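Local coordinates for protein beta-1,4-galactanase (Humicola insolens, PDB 1HJQ) that hydrolyses the beta-1,4-galactosidic linkages of type I arabinogalactans as a family 53 glycoside hydrolase, at residues M209-Y214 / N231-R236; D224-S229 / A281-S286; Q275-V280 / V291-W296. All coordinates share one frame; numbering follows the deposited sequence.

Interaction 1: residues M209-Y214 / N231-R236; sequences MGVSFY and NNMVSR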
ATOM      1  N   MET A 209       4.716  -5.476   8.632  1.00 17.81           N
ATOM      2  CA  MET A 209       5.053  -6.206   7.437  1.00 16.96           C
ATOM      3  C   MET A 209       3.752  -6.165   6.649  1.00 17.05           C
ATOM      4  O   MET A 209       2.742  -6.747   7.067  1.00 16.34           O
ATOM      5  CB  MET A 209       5.451  -7.646   7.758  1.00 16.89           C
ATOM      6  CG  MET A 209       6.846  -7.785   8.347  1.00 17.70           C
ATOM      7  SD  MET A 209       7.327  -9.519   8.596  1.00 20.74           S
ATOM      8  CE  MET A 209       8.982  -9.344   9.318  1.00 18.52           C
ATOM      9  N   GLY A 210       3.770  -5.427   5.538  1.00 16.54           N
ATOM     10  CA  GLY A 210       2.593  -5.315   4.693  1.00 15.31           C
ATOM     11  C   GLY A 210       2.761  -6.190   3.467  1.00 14.97           C
ATOM     12  O   GLY A 210       3.888  -6.448   3.052  1.00 14.57           O
ATOM     13  N   VAL A 211       1.654  -6.654   2.886  1.00 14.50           N
ATOM     14  CA  VAL A 211       1.726  -7.505   1.703  1.00 14.04           C
ATOM     15  C   VAL A 211       0.646  -7.209   0.683  1.00 14.66           C
ATOM     16  O   VAL A 211      -0.452  -6.787   1.023  1.00 14.58           O
ATOM     17  CB  VAL A 211       1.602  -9.007   2.056  1.00 13.22           C
ATOM     18  CG1 VAL A 211       2.630  -9.381   3.094  1.00 14.07           C
ATOM     19  CG2 VAL A 211       0.196  -9.321   2.549  1.00 12.09           C
ATOM     20  N   SER A 212       0.968  -7.436  -0.581  1.00 15.98           N
ATOM     21  CA  SER A 212      -0.001  -7.239  -1.641  1.00 16.82           C
ATOM     22  C   SER A 212      -0.625  -8.611  -1.880  1.00 17.21           C
ATOM     23  O   SER A 212       0.071  -9.629  -1.909  1.00 17.14           O
ATOM     24  CB  SER A 212       0.683  -6.733  -2.910  1.00 17.35           C
ATOM     25  OG  SER A 212       1.255  -5.453  -2.697  1.00 18.10           O
ATOM     26  N   PHE A 213      -1.942  -8.637  -2.016  1.00 16.36           N
ATOM     27  CA  PHE A 213      -2.645  -9.884  -2.244  1.00 16.34           C
ATOM     28  C   PHE A 213      -3.681  -9.611  -3.323  1.00 15.85           C
ATOM     29  O   PHE A 213      -4.635  -8.863  -3.107  1.00 16.19           O
ATOM     30  CB  PHE A 213      -3.309 -10.354  -0.942  1.00 16.62           C
ATOM     31  CG  PHE A 213      -4.025 -11.670  -1.063  1.00 17.29           C
ATOM     32  CD1 PHE A 213      -3.319 -12.840  -1.340  1.00 17.34           C
ATOM     33  CD2 PHE A 213      -5.407 -11.739  -0.924  1.00 17.45           C
ATOM     34  CE1 PHE A 213      -3.978 -14.057  -1.481  1.00 16.25           C
ATOM     35  CE2 PHE A 213      -6.076 -12.952  -1.063  1.00 17.63           C
ATOM     36  CZ  PHE A 213      -5.355 -14.113  -1.343  1.00 16.95           C
ATOM     37  N   TYR A 214      -3.469 -10.200  -4.492  1.00 15.09           N
ATOM     38  CA  TYR A 214      -4.363 -10.025  -5.631  1.00 14.47           C
ATOM     39  C   TYR A 214      -4.804 -11.382  -6.141  1.00 15.15           C
ATOM     40  O   TYR A 214      -4.100 -12.373  -5.987  1.00 16.00           O
ATOM     41  CB  TYR A 214      -3.648  -9.279  -6.756  1.00 13.58           C
ATOM     42  CG  TYR A 214      -3.402  -7.820  -6.480  1.00 12.79           C
ATOM     43  CD1 TYR A 214      -4.420  -6.882  -6.631  1.00 12.60           C
ATOM     44  CD2 TYR A 214      -2.149  -7.373  -6.066  1.00 11.88           C
ATOM     45  CE1 TYR A 214      -4.195  -5.533  -6.377  1.00 12.54           C
ATOM     46  CE2 TYR A 214      -1.915  -6.033  -5.808  1.00 12.50           C
ATOM     47  CZ  TYR A 214      -2.941  -5.117  -5.965  1.00 12.65           C
ATOM     48  OH  TYR A 214      -2.715  -3.788  -5.696  1.00 13.59           O
ATOM     49  N   ASN A 231       0.541 -16.185   9.267  1.00 18.88           N
ATOM     50  CA  ASN A 231       0.813 -16.864  10.527  1.00 19.39           C
ATOM     51  C   ASN A 231       2.291 -17.176  10.676  1.00 19.17           C
ATOM     52  O   ASN A 231       2.862 -16.984  11.754  1.00 18.65           O
ATOM     53  CB  ASN A 231       0.007 -18.154  10.635  1.00 21.16           C
ATOM     54  CG  ASN A 231      -1.407 -17.916  11.132  1.00 22.77           C
ATOM     55  OD1 ASN A 231      -1.607 -17.427  12.247  1.00 24.70           O
ATOM     56  ND2 ASN A 231      -2.395 -18.259  10.311  1.00 22.39           N
ATOM     57  N   ASN A 232       2.908 -17.643   9.593  1.00 18.55           N
ATOM     58  CA  ASN A 232       4.331 -17.964   9.620  1.00 18.88           C
ATOM     59  C   ASN A 232       5.173 -16.717   9.885  1.00 19.14           C
ATOM     60  O   ASN A 232       6.112 -16.745  10.684  1.00 18.87           O
ATOM     61  CB  ASN A 232       4.775 -18.594   8.298  1.00 18.18           C
ATOM     62  CG  ASN A 232       4.168 -19.965   8.064  1.00 17.27           C
ATOM     63  OD1 ASN A 232       3.613 -20.580   8.973  1.00 16.39           O
ATOM     64  ND2 ASN A 232       4.285 -20.455   6.836  1.00 17.53           N
ATOM     65  N   MET A 233       4.831 -15.628   9.204  1.00 19.41           N
ATOM     66  CA  MET A 233       5.546 -14.363   9.349  1.00 19.32           C
ATOM     67  C   MET A 233       5.439 -13.852  10.782  1.00 19.01           C
ATOM     68  O   MET A 233       6.451 -13.544  11.421  1.00 19.12           O
ATOM     69  CB  MET A 233       4.970 -13.321   8.381  1.00 19.07           C
ATOM     70  CG  MET A 233       5.159 -13.661   6.906  1.00 19.14           C
ATOM     71  SD  MET A 233       4.196 -12.589   5.798  1.00 20.32           S
ATOM     72  CE  MET A 233       4.779 -10.945   6.314  1.00 18.43           C
ATOM     73  N   VAL A 234       4.205 -13.768  11.275  1.00 18.13           N
ATOM     74  CA  VAL A 234       3.935 -13.295  12.630  1.00 17.80           C
ATOM     75  C   VAL A 234       4.661 -14.111  13.705  1.00 17.52           C
ATOM     76  O   VAL A 234       5.348 -13.553  14.559  1.00 17.16           O
ATOM     77  CB  VAL A 234       2.420 -13.314  12.923  1.00 16.77           C
ATOM     78  CG1 VAL A 234       2.169 -12.986  14.380  1.00 16.24           C
ATOM     79  CG2 VAL A 234       1.704 -12.311  12.024  1.00 16.36           C
ATOM     80  N   SER A 235       4.507 -15.430  13.651  1.00 17.69           N
ATOM     81  CA  SER A 235       5.141 -16.318  14.617  1.00 18.02           C
ATOM     82  C   SER A 235       6.664 -16.248  14.567  1.00 17.81           C
ATOM     83  O   SER A 235       7.342 -16.475  15.571  1.00 18.04           O
ATOM     84  CB  SER A 235       4.699 -17.762  14.374  1.00 18.67           C
ATOM     85  OG  SER A 235       5.325 -18.640  15.289  1.00 18.45           O
ATOM     86  N   ARG A 236       7.197 -15.919  13.399  1.00 17.29           N
ATOM     87  CA  ARG A 236       8.636 -15.843  13.217  1.00 17.44           C
ATOM     88  C   ARG A 236       9.282 -14.509  13.587  1.00 17.64           C
ATOM     89  O   ARG A 236      10.346 -14.479  14.210  1.00 16.51           O
ATOM     90  CB  ARG A 236       8.976 -16.170  11.772  1.00 18.00           C
ATOM     91  CG  ARG A 236      10.437 -16.010  11.425  1.00 19.62           C
ATOM     92  CD  ARG A 236      11.264 -17.215  11.813  1.00 20.51           C
ATOM     93  NE  ARG A 236      12.444 -17.272  10.959  1.00 25.00           N
ATOM     94  CZ  ARG A 236      13.572 -16.596  11.175  1.00 26.81           C
ATOM     95  NH1 ARG A 236      13.691 -15.806  12.243  1.00 25.51           N
ATOM     96  NH2 ARG A 236      14.573 -16.688  10.298  1.00 26.56           N
TER
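In the unit made of strand 208-212, helix 223-237 and strand 240-245, one right-handed beta-alpha-beta crossover of the TIM barrel, Met209 and Val211 of the first strand meet Met233 of the helix that returns over it. The whole contact is gathered on one methyl group. CE of Met233 lies 3.7 Å from CB of Met209 and equally 3.7 Å from SD of that residue, while CG1 of Val211 is further off, 4.2 Å from the same CE. Met233 leaves the helix with CG anti to its own carbonyl carbon, and the turn at the last torsion (chi3 56°) swings CE down onto the strand. Met209, in contrast, is extended beyond CG, and the two methionine chains run obliquely past each other. Strand alternation explains which residues take part: Met209 and Val211 direct their CB atoms to the helix, whereas a CB on Gly210 between them would point away from it. Beyond these three residues, Met233 also rests on Trp185 and Gln188 of helix 185-198, and Val211 touches Leu226 and Val243. One residue further along, Ser212 OG bonds to Glu135, the assigned proton donor. Because methyl, methylene and thioether groups alone meet here, the contact depends on dispersion and on the exclusion of water; an unbranched, flexible methionine can bend to bring its terminal methyl onto the strand, and a branched valine suits a strand.

Interaction 2: residues D224-S229 / A281-S286; sequences DSLRRS and ANVVSS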
ATOM      1  N   ASP A 224      -6.013 -19.411   1.810  1.00 19.48           N
ATOM      2  CA  ASP A 224      -5.312 -20.283   2.747  1.00 19.99           C
ATOM      3  C   ASP A 224      -3.818 -19.987   2.798  1.00 20.47           C
ATOM      4  O   ASP A 224      -3.235 -19.905   3.878  1.00 21.12           O
ATOM      5  CB  ASP A 224      -5.517 -21.752   2.366  1.00 19.73           C
ATOM      6  CG  ASP A 224      -6.777 -22.350   2.967  1.00 19.80           C
ATOM      7  OD1 ASP A 224      -7.543 -21.628   3.642  1.00 20.03           O
ATOM      8  OD2 ASP A 224      -7.003 -23.559   2.766  1.00 20.79           O
ATOM      9  N   SER A 225      -3.199 -19.849   1.627  1.00 20.56           N
ATOM     10  CA  SER A 225      -1.772 -19.554   1.548  1.00 19.95           C
ATOM     11  C   SER A 225      -1.469 -18.226   2.230  1.00 20.29           C
ATOM     12  O   SER A 225      -0.486 -18.108   2.955  1.00 20.53           O
ATOM     13  CB  SER A 225      -1.314 -19.499   0.094  1.00 19.73           C
ATOM     14  OG  SER A 225      -1.370 -20.779  -0.502  1.00 19.80           O
ATOM     15  N   LEU A 226      -2.304 -17.222   1.987  1.00 20.13           N
ATOM     16  CA  LEU A 226      -2.109 -15.925   2.622  1.00 20.79           C
ATOM     17  C   LEU A 226      -2.224 -16.162   4.125  1.00 20.94           C
ATOM     18  O   LEU A 226      -1.404 -15.693   4.916  1.00 20.78           O
ATOM     19  CB  LEU A 226      -3.184 -14.930   2.165  1.00 19.30           C
ATOM     20  CG  LEU A 226      -3.225 -13.589   2.903  1.00 18.95           C
ATOM     21  CD1 LEU A 226      -1.918 -12.842   2.699  1.00 18.18           C
ATOM     22  CD2 LEU A 226      -4.393 -12.761   2.396  1.00 19.40           C
ATOM     23  N   ARG A 227      -3.251 -16.912   4.495  1.00 21.45           N
ATOM     24  CA  ARG A 227      -3.515 -17.255   5.882  1.00 23.04           C
ATOM     25  C   ARG A 227      -2.294 -17.894   6.535  1.00 23.66           C
ATOM     26  O   ARG A 227      -1.884 -17.506   7.633  1.00 24.06           O
ATOM     27  CB  ARG A 227      -4.691 -18.224   5.938  1.00 24.12           C
ATOM     28  CG  ARG A 227      -4.934 -18.851   7.283  1.00 24.56           C
ATOM     29  CD  ARG A 227      -6.110 -18.223   7.976  1.00 26.24           C
ATOM     30  NE  ARG A 227      -6.500 -19.032   9.123  1.00 28.40           N
ATOM     31  CZ  ARG A 227      -7.067 -20.232   9.031  1.00 28.86           C
ATOM     32  NH1 ARG A 227      -7.321 -20.766   7.840  1.00 28.13           N
ATOM     33  NH2 ARG A 227      -7.358 -20.905  10.136  1.00 28.93           N
ATOM     34  N   ARG A 228      -1.722 -18.881   5.858  1.00 23.51           N
ATOM     35  CA  ARG A 228      -0.552 -19.574   6.373  1.00 24.12           C
ATOM     36  C   ARG A 228       0.665 -18.675   6.406  1.00 22.60           C
ATOM     37  O   ARG A 228       1.410 -18.657   7.382  1.00 22.29           O
ATOM     38  CB  ARG A 228      -0.233 -20.794   5.509  1.00 26.08           C
ATOM     39  CG  ARG A 228       1.068 -21.483   5.890  1.00 28.74           C
ATOM     40  CD  ARG A 228       1.247 -22.741   5.072  1.00 32.53           C
ATOM     41  NE  ARG A 228       0.874 -23.975   5.774  1.00 35.05           N
ATOM     42  CZ  ARG A 228      -0.205 -24.141   6.541  1.00 35.81           C
ATOM     43  NH1 ARG A 228      -1.067 -23.146   6.751  1.00 34.89           N
ATOM     44  NH2 ARG A 228      -0.439 -25.331   7.081  1.00 35.68           N
ATOM     45  N   SER A 229       0.864 -17.936   5.323  1.00 21.63           N
ATOM     46  CA  SER A 229       2.003 -17.044   5.200  1.00 20.08           C
ATOM     47  C   SER A 229       2.017 -16.030   6.334  1.00 20.08           C
ATOM     48  O   SER A 229       3.038 -15.853   7.000  1.00 20.65           O
ATOM     49  CB  SER A 229       1.967 -16.337   3.848  1.00 18.35           C
ATOM     50  OG  SER A 229       3.175 -15.649   3.614  1.00 16.92           O
ATOM     51  N   ALA A 281     -10.405 -10.006   4.647  1.00 20.52           N
ATOM     52  CA  ALA A 281     -10.377  -9.387   5.967  1.00 20.75           C
ATOM     53  C   ALA A 281     -10.391 -10.483   7.030  1.00 20.88           C
ATOM     54  O   ALA A 281      -9.653 -10.419   8.015  1.00 20.88           O
ATOM     55  CB  ALA A 281     -11.579  -8.457   6.148  1.00 20.38           C
ATOM     56  N   ASN A 282     -11.225 -11.496   6.823  1.00 21.29           N
ATOM     57  CA  ASN A 282     -11.309 -12.599   7.770  1.00 21.90           C
ATOM     58  C   ASN A 282      -9.959 -13.267   7.933  1.00 21.33           C
ATOM     59  O   ASN A 282      -9.573 -13.613   9.050  1.00 22.25           O
ATOM     60  CB  ASN A 282     -12.332 -13.636   7.314  1.00 23.47           C
ATOM     61  CG  ASN A 282     -13.731 -13.067   7.230  1.00 26.84           C
ATOM     62  OD1 ASN A 282     -14.153 -12.300   8.102  1.00 28.47           O
ATOM     63  ND2 ASN A 282     -14.468 -13.444   6.182  1.00 26.88           N
ATOM     64  N   VAL A 283      -9.242 -13.455   6.828  1.00 19.58           N
ATOM     65  CA  VAL A 283      -7.927 -14.081   6.894  1.00 19.00           C
ATOM     66  C   VAL A 283      -6.998 -13.247   7.764  1.00 19.71           C
ATOM     67  O   VAL A 283      -6.383 -13.761   8.692  1.00 20.58           O
ATOM     68  CB  VAL A 283      -7.307 -14.254   5.488  1.00 18.29           C
ATOM     69  CG1 VAL A 283      -5.821 -14.580   5.595  1.00 16.40           C
ATOM     70  CG2 VAL A 283      -8.032 -15.364   4.745  1.00 16.23           C
ATOM     71  N   VAL A 284      -6.909 -11.957   7.470  1.00 20.71           N
ATOM     72  CA  VAL A 284      -6.061 -11.056   8.242  1.00 21.37           C
ATOM     73  C   VAL A 284      -6.455 -11.036   9.730  1.00 22.79           C
ATOM     74  O   VAL A 284      -5.607 -11.185  10.612  1.00 23.06           O
ATOM     75  CB  VAL A 284      -6.142  -9.626   7.687  1.00 20.41           C
ATOM     76  CG1 VAL A 284      -5.244  -8.712   8.488  1.00 18.52           C
ATOM     77  CG2 VAL A 284      -5.757  -9.622   6.217  1.00 19.31           C
ATOM     78  N   SER A 285      -7.743 -10.852  10.003  1.00 23.08           N
ATOM     79  CA  SER A 285      -8.227 -10.821  11.378  1.00 23.56           C
ATOM     80  C   SER A 285      -7.935 -12.117  12.112  1.00 23.91           C
ATOM     81  O   SER A 285      -7.570 -12.093  13.285  1.00 24.64           O
ATOM     82  CB  SER A 285      -9.732 -10.577  11.409  1.00 23.62           C
ATOM     83  OG  SER A 285     -10.047  -9.334  10.818  1.00 27.17           O
ATOM     84  N   SER A 286      -8.105 -13.247  11.427  1.00 24.20           N
ATOM     85  CA  SER A 286      -7.873 -14.555  12.041  1.00 24.15           C
ATOM     86  C   SER A 286      -6.469 -14.620  12.619  1.00 24.50           C
ATOM     87  O   SER A 286      -6.237 -15.272  13.639  1.00 25.50           O
ATOM     88  CB  SER A 286      -8.052 -15.682  11.018  1.00 23.68           C
ATOM     89  OG  SER A 286      -6.930 -15.780  10.155  1.00 23.46           O
TER
HETATM   90  O   HOH W   1      -5.585 -17.953  11.552  1.00 17.83           O
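Val283 turns CG1 into helix 223-237, where it sits against Leu226 and Arg227, joining two neighbouring helices of the outer layer of the TIM barrel. The short helical segments run nearly parallel, crossing at -20° with 9.3 Å between their axes. CG1, anti to the backbone N of Val283, reaches within 3.9 Å of Leu226 CG and 3.8 Å of Arg227 CB. It comes closer still to Arg227 CA, at 3.5 Å, so it packs directly on the backbone of the facing helix, where a compact branched side chain fits well. Leu226 crosses it obliquely from the barrel side. Towards solvent the chemistry turns polar. The Arg227 chain bends at chi2, laying its CD 3.4 Å from Ser286 OG, with the guanidinium following beyond it. In the next shell, Leu223 and Leu230 of the same facing helix also touch Val283, and Leu226 is backed by Phe213 and by Val243 of strand 240-245, which also touches Val284. Ser229 OG bonds to Gly182 O, tying helix 223-237 to a loop. Ser286 suits the last turn of its helix: its hydroxyl gives its hydrogen to Val283 O (2.6 Å), which leaves the oxygen ready to accept. A water uses that opportunity, donating to Ser286 OG at 2.9 Å and accepting from Arg227 NE at 2.8 Å, in the plane of the guanidinium at its edge.

Interaction 3: residues Q275-V280 / V291-W296; sequences QYIQSV and VGLFYW
Ile277 and Val280, one helical turn apart on helix 270-286, meet Leu293 and Tyr295 on strand 290-296, the eighth strand of the TIM barrel. The helix runs back along the strand it precedes, at 153° between the segment directions and with 9.9 Å between axes, as expected of the beta-alpha-beta units of this fold.

The aliphatic contacts centre on Leu293 CD1. It lies 3.9 Å from Val280 CG1 and 4.3 Å from Ile277 CG2, and also approaches the backbone at Ile277 O, so one leucine methyl touches two residues a helical turn apart. Val280 and Leu293 meet at about a right angle.

Aromatic rings bring the second kind of contact. Ile277, through its extended outer arm (chi2 174°), carries CD1 to Tyr295, 3.5 Å from ring atom CD1. The approach to the ring is oblique, and the two side chains cross roughly perpendicularly. With alanine in place of Ile277, the Tyr295 ring is likely to lose its neighbour on the helix and Leu293 CD1 one of its contacts there. Both branches of Val280 are employed, since CG2 lies 3.6 Å above one face of the Tyr276 ring, offset toward its rim; Tyr276 also stacks on Trp248.

Polar bonds lie around this apolar patch. Tyr295 OH is hydrogen-bonded with Asn313 O and Trp248 N, which fixes the far end of the ring. On the helix, Ser279 OG donates to Gln275 O at 2.8 Å, from the opposite face of that carbonyl to Ser279 N.

Branched and long aliphatic side chains suit a buried helix-strand interface, and tyrosine adds apolar ring carbons with a polar end: the carbons pack on Ile277, while the hydroxyl, paired with Asn313 and Trp248, is satisfied beyond the contact.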
ATOM      1  N   GLN A 275     -17.924  -9.798  -0.960  1.00 21.26           N
ATOM      2  CA  GLN A 275     -17.595 -11.156  -0.560  1.00 22.06           C
ATOM      3  C   GLN A 275     -16.079 -11.354  -0.472  1.00 22.43           C
ATOM      4  O   GLN A 275     -15.567 -11.844   0.537  1.00 22.14           O
ATOM      5  CB  GLN A 275     -18.192 -12.114  -1.587  1.00 23.31           C
ATOM      6  CG  GLN A 275     -18.310 -13.554  -1.162  1.00 25.90           C
ATOM      7  CD  GLN A 275     -19.009 -14.381  -2.226  1.00 29.02           C
ATOM      8  OE1 GLN A 275     -20.027 -13.956  -2.793  1.00 29.80           O
ATOM      9  NE2 GLN A 275     -18.474 -15.567  -2.504  1.00 30.60           N
ATOM     10  N   TYR A 276     -15.364 -10.962  -1.526  1.00 21.72           N
ATOM     11  CA  TYR A 276     -13.915 -11.121  -1.562  1.00 21.56           C
ATOM     12  C   TYR A 276     -13.189 -10.272  -0.525  1.00 21.66           C
ATOM     13  O   TYR A 276     -12.332 -10.769   0.205  1.00 21.37           O
ATOM     14  CB  TYR A 276     -13.367 -10.780  -2.953  1.00 20.51           C
ATOM     15  CG  TYR A 276     -11.870 -10.989  -3.084  1.00 19.79           C
ATOM     16  CD1 TYR A 276     -11.331 -12.260  -3.319  1.00 19.79           C
ATOM     17  CD2 TYR A 276     -10.991  -9.915  -2.974  1.00 19.74           C
ATOM     18  CE1 TYR A 276      -9.949 -12.451  -3.449  1.00 19.22           C
ATOM     19  CE2 TYR A 276      -9.615 -10.090  -3.095  1.00 19.66           C
ATOM     20  CZ  TYR A 276      -9.098 -11.355  -3.336  1.00 20.53           C
ATOM     21  OH  TYR A 276      -7.733 -11.500  -3.480  1.00 20.52           O
ATOM     22  N   ILE A 277     -13.519  -8.988  -0.473  1.00 21.93           N
ATOM     23  CA  ILE A 277     -12.876  -8.090   0.472  1.00 22.35           C
ATOM     24  C   ILE A 277     -13.111  -8.567   1.892  1.00 22.74           C
ATOM     25  O   ILE A 277     -12.237  -8.457   2.745  1.00 22.77           O
ATOM     26  CB  ILE A 277     -13.403  -6.647   0.319  1.00 22.57           C
ATOM     27  CG1 ILE A 277     -13.041  -6.117  -1.071  1.00 21.31           C
ATOM     28  CG2 ILE A 277     -12.806  -5.749   1.404  1.00 21.90           C
ATOM     29  CD1 ILE A 277     -13.640  -4.770  -1.391  1.00 22.39           C
ATOM     30  N   GLN A 278     -14.290  -9.117   2.138  1.00 23.57           N
ATOM     31  CA  GLN A 278     -14.621  -9.605   3.465  1.00 24.29           C
ATOM     32  C   GLN A 278     -13.858 -10.886   3.796  1.00 23.26           C
ATOM     33  O   GLN A 278     -13.407 -11.065   4.926  1.00 23.30           O
ATOM     34  CB  GLN A 278     -16.135  -9.821   3.576  1.00 26.16           C
ATOM     35  CG  GLN A 278     -16.628 -10.204   4.965  1.00 29.60           C
ATOM     36  CD  GLN A 278     -17.931  -9.506   5.335  1.00 32.26           C
ATOM     37  OE1 GLN A 278     -18.872  -9.435   4.528  1.00 33.25           O
ATOM     38  NE2 GLN A 278     -17.997  -8.992   6.565  1.00 32.63           N
ATOM     39  N   SER A 279     -13.708 -11.772   2.815  1.00 22.25           N
ATOM     40  CA  SER A 279     -12.975 -13.020   3.021  1.00 21.66           C
ATOM     41  C   SER A 279     -11.519 -12.720   3.363  1.00 21.87           C
ATOM     42  O   SER A 279     -10.938 -13.333   4.262  1.00 22.12           O
ATOM     43  CB  SER A 279     -13.002 -13.879   1.761  1.00 21.09           C
ATOM     44  OG  SER A 279     -14.319 -14.234   1.410  1.00 22.46           O
ATOM     45  N   VAL A 280     -10.937 -11.774   2.629  1.00 21.16           N
ATOM     46  CA  VAL A 280      -9.553 -11.380   2.840  1.00 20.48           C
ATOM     47  C   VAL A 280      -9.402 -10.767   4.226  1.00 20.60           C
ATOM     48  O   VAL A 280      -8.398 -10.986   4.905  1.00 20.63           O
ATOM     49  CB  VAL A 280      -9.106 -10.370   1.766  1.00 19.82           C
ATOM     50  CG1 VAL A 280      -7.675  -9.918   2.026  1.00 19.05           C
ATOM     51  CG2 VAL A 280      -9.223 -11.005   0.397  1.00 18.74           C
ATOM     52  N   VAL A 291      -3.706  -6.847  11.441  1.00 20.87           N
ATOM     53  CA  VAL A 291      -4.347  -5.588  11.789  1.00 19.89           C
ATOM     54  C   VAL A 291      -4.906  -4.689  10.694  1.00 19.25           C
ATOM     55  O   VAL A 291      -5.619  -3.729  11.009  1.00 19.05           O
ATOM     56  CB  VAL A 291      -3.396  -4.735  12.651  1.00 19.87           C
ATOM     57  CG1 VAL A 291      -2.965  -5.518  13.881  1.00 19.84           C
ATOM     58  CG2 VAL A 291      -2.186  -4.335  11.837  1.00 20.06           C
ATOM     59  N   GLY A 292      -4.612  -4.971   9.427  1.00 17.64           N
ATOM     60  CA  GLY A 292      -5.134  -4.090   8.398  1.00 16.71           C
ATOM     61  C   GLY A 292      -5.440  -4.632   7.022  1.00 16.27           C
ATOM     62  O   GLY A 292      -4.968  -5.696   6.636  1.00 16.59           O
ATOM     63  N   LEU A 293      -6.251  -3.880   6.280  1.00 16.17           N
ATOM     64  CA  LEU A 293      -6.619  -4.237   4.911  1.00 15.87           C
ATOM     65  C   LEU A 293      -6.859  -2.979   4.073  1.00 15.48           C
ATOM     66  O   LEU A 293      -7.666  -2.124   4.435  1.00 15.39           O
ATOM     67  CB  LEU A 293      -7.874  -5.121   4.885  1.00 15.27           C
ATOM     68  CG  LEU A 293      -8.274  -5.650   3.496  1.00 15.86           C
ATOM     69  CD1 LEU A 293      -9.319  -6.731   3.644  1.00 16.90           C
ATOM     70  CD2 LEU A 293      -8.814  -4.521   2.621  1.00 16.74           C
ATOM     71  N   PHE A 294      -6.160  -2.866   2.947  1.00 15.58           N
ATOM     72  CA  PHE A 294      -6.333  -1.704   2.082  1.00 15.65           C
ATOM     73  C   PHE A 294      -6.619  -2.074   0.637  1.00 15.64           C
ATOM     74  O   PHE A 294      -5.850  -2.805   0.007  1.00 16.36           O
ATOM     75  CB  PHE A 294      -5.102  -0.803   2.112  1.00 14.52           C
ATOM     76  CG  PHE A 294      -4.873  -0.135   3.426  1.00 15.21           C
ATOM     77  CD1 PHE A 294      -4.234  -0.812   4.464  1.00 15.31           C
ATOM     78  CD2 PHE A 294      -5.297   1.176   3.634  1.00 15.38           C
ATOM     79  CE1 PHE A 294      -4.019  -0.188   5.695  1.00 15.02           C
ATOM     80  CE2 PHE A 294      -5.089   1.813   4.859  1.00 14.99           C
ATOM     81  CZ  PHE A 294      -4.449   1.131   5.893  1.00 15.33           C
ATOM     82  N   TYR A 295      -7.731  -1.560   0.120  1.00 15.02           N
ATOM     83  CA  TYR A 295      -8.119  -1.795  -1.261  1.00 14.66           C
ATOM     84  C   TYR A 295      -7.361  -0.750  -2.084  1.00 14.52           C
ATOM     85  O   TYR A 295      -7.331   0.429  -1.721  1.00 14.48           O
ATOM     86  CB  TYR A 295      -9.622  -1.591  -1.426  1.00 14.31           C
ATOM     87  CG  TYR A 295     -10.166  -2.196  -2.695  1.00 13.07           C
ATOM     88  CD1 TYR A 295     -10.718  -3.480  -2.701  1.00 12.31           C
ATOM     89  CD2 TYR A 295     -10.095  -1.503  -3.900  1.00 11.18           C
ATOM     90  CE1 TYR A 295     -11.183  -4.057  -3.885  1.00 11.98           C
ATOM     91  CE2 TYR A 295     -10.558  -2.069  -5.081  1.00 11.68           C
ATOM     92  CZ  TYR A 295     -11.096  -3.343  -5.070  1.00 11.46           C
ATOM     93  OH  TYR A 295     -11.525  -3.898  -6.251  1.00 10.62           O
ATOM     94  N   TRP A 296      -6.756  -1.173  -3.190  1.00 13.69           N
ATOM     95  CA  TRP A 296      -5.978  -0.246  -4.005  1.00 13.72           C
ATOM     96  C   TRP A 296      -6.734   0.467  -5.121  1.00 13.33           C
ATOM     97  O   TRP A 296      -7.306  -0.170  -6.005  1.00 12.68           O
ATOM     98  CB  TRP A 296      -4.761  -0.959  -4.605  1.00 13.92           C
ATOM     99  CG  TRP A 296      -3.755  -0.005  -5.164  1.00 14.03           C
ATOM    100  CD1 TRP A 296      -3.001   0.895  -4.461  1.00 14.97           C
ATOM    101  CD2 TRP A 296      -3.431   0.194  -6.543  1.00 14.44           C
ATOM    102  NE1 TRP A 296      -2.232   1.646  -5.319  1.00 14.36           N
ATOM    103  CE2 TRP A 296      -2.478   1.236  -6.603  1.00 14.52           C
ATOM    104  CE3 TRP A 296      -3.855  -0.404  -7.737  1.00 15.52           C
ATOM    105  CZ2 TRP A 296      -1.943   1.695  -7.810  1.00 14.67           C
ATOM    106  CZ3 TRP A 296      -3.320   0.053  -8.944  1.00 14.68           C
ATOM    107  CH2 TRP A 296      -2.377   1.092  -8.966  1.00 14.99           C
TER

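Overall arrangement
Strand 208-212, helices 223-237 and 270-286, and strand 290-296 join the three contacts into one sector of the barrel wall. Interactions 1 and 2 share helix 223-237, their centres about 9 Å apart; Phe213 CD2 lies 3.6 Å from Leu226 CD2 between them. Interactions 2 and 3 share helix 270-286, with centres about 10 Å apart and Ala281 N 3.6 Å from Leu293 CD1. Interactions 1 and 3 meet where Phe213 packs against Tyr276 and Val280. The side chains of Val211 and Tyr295 each lie about 8 Å from that of Glu245, the assigned nucleophile, which Tyr214 OH hydrogen-bonds; interaction 2 is more peripheral, with the Leu226 side chain about 10 Å away.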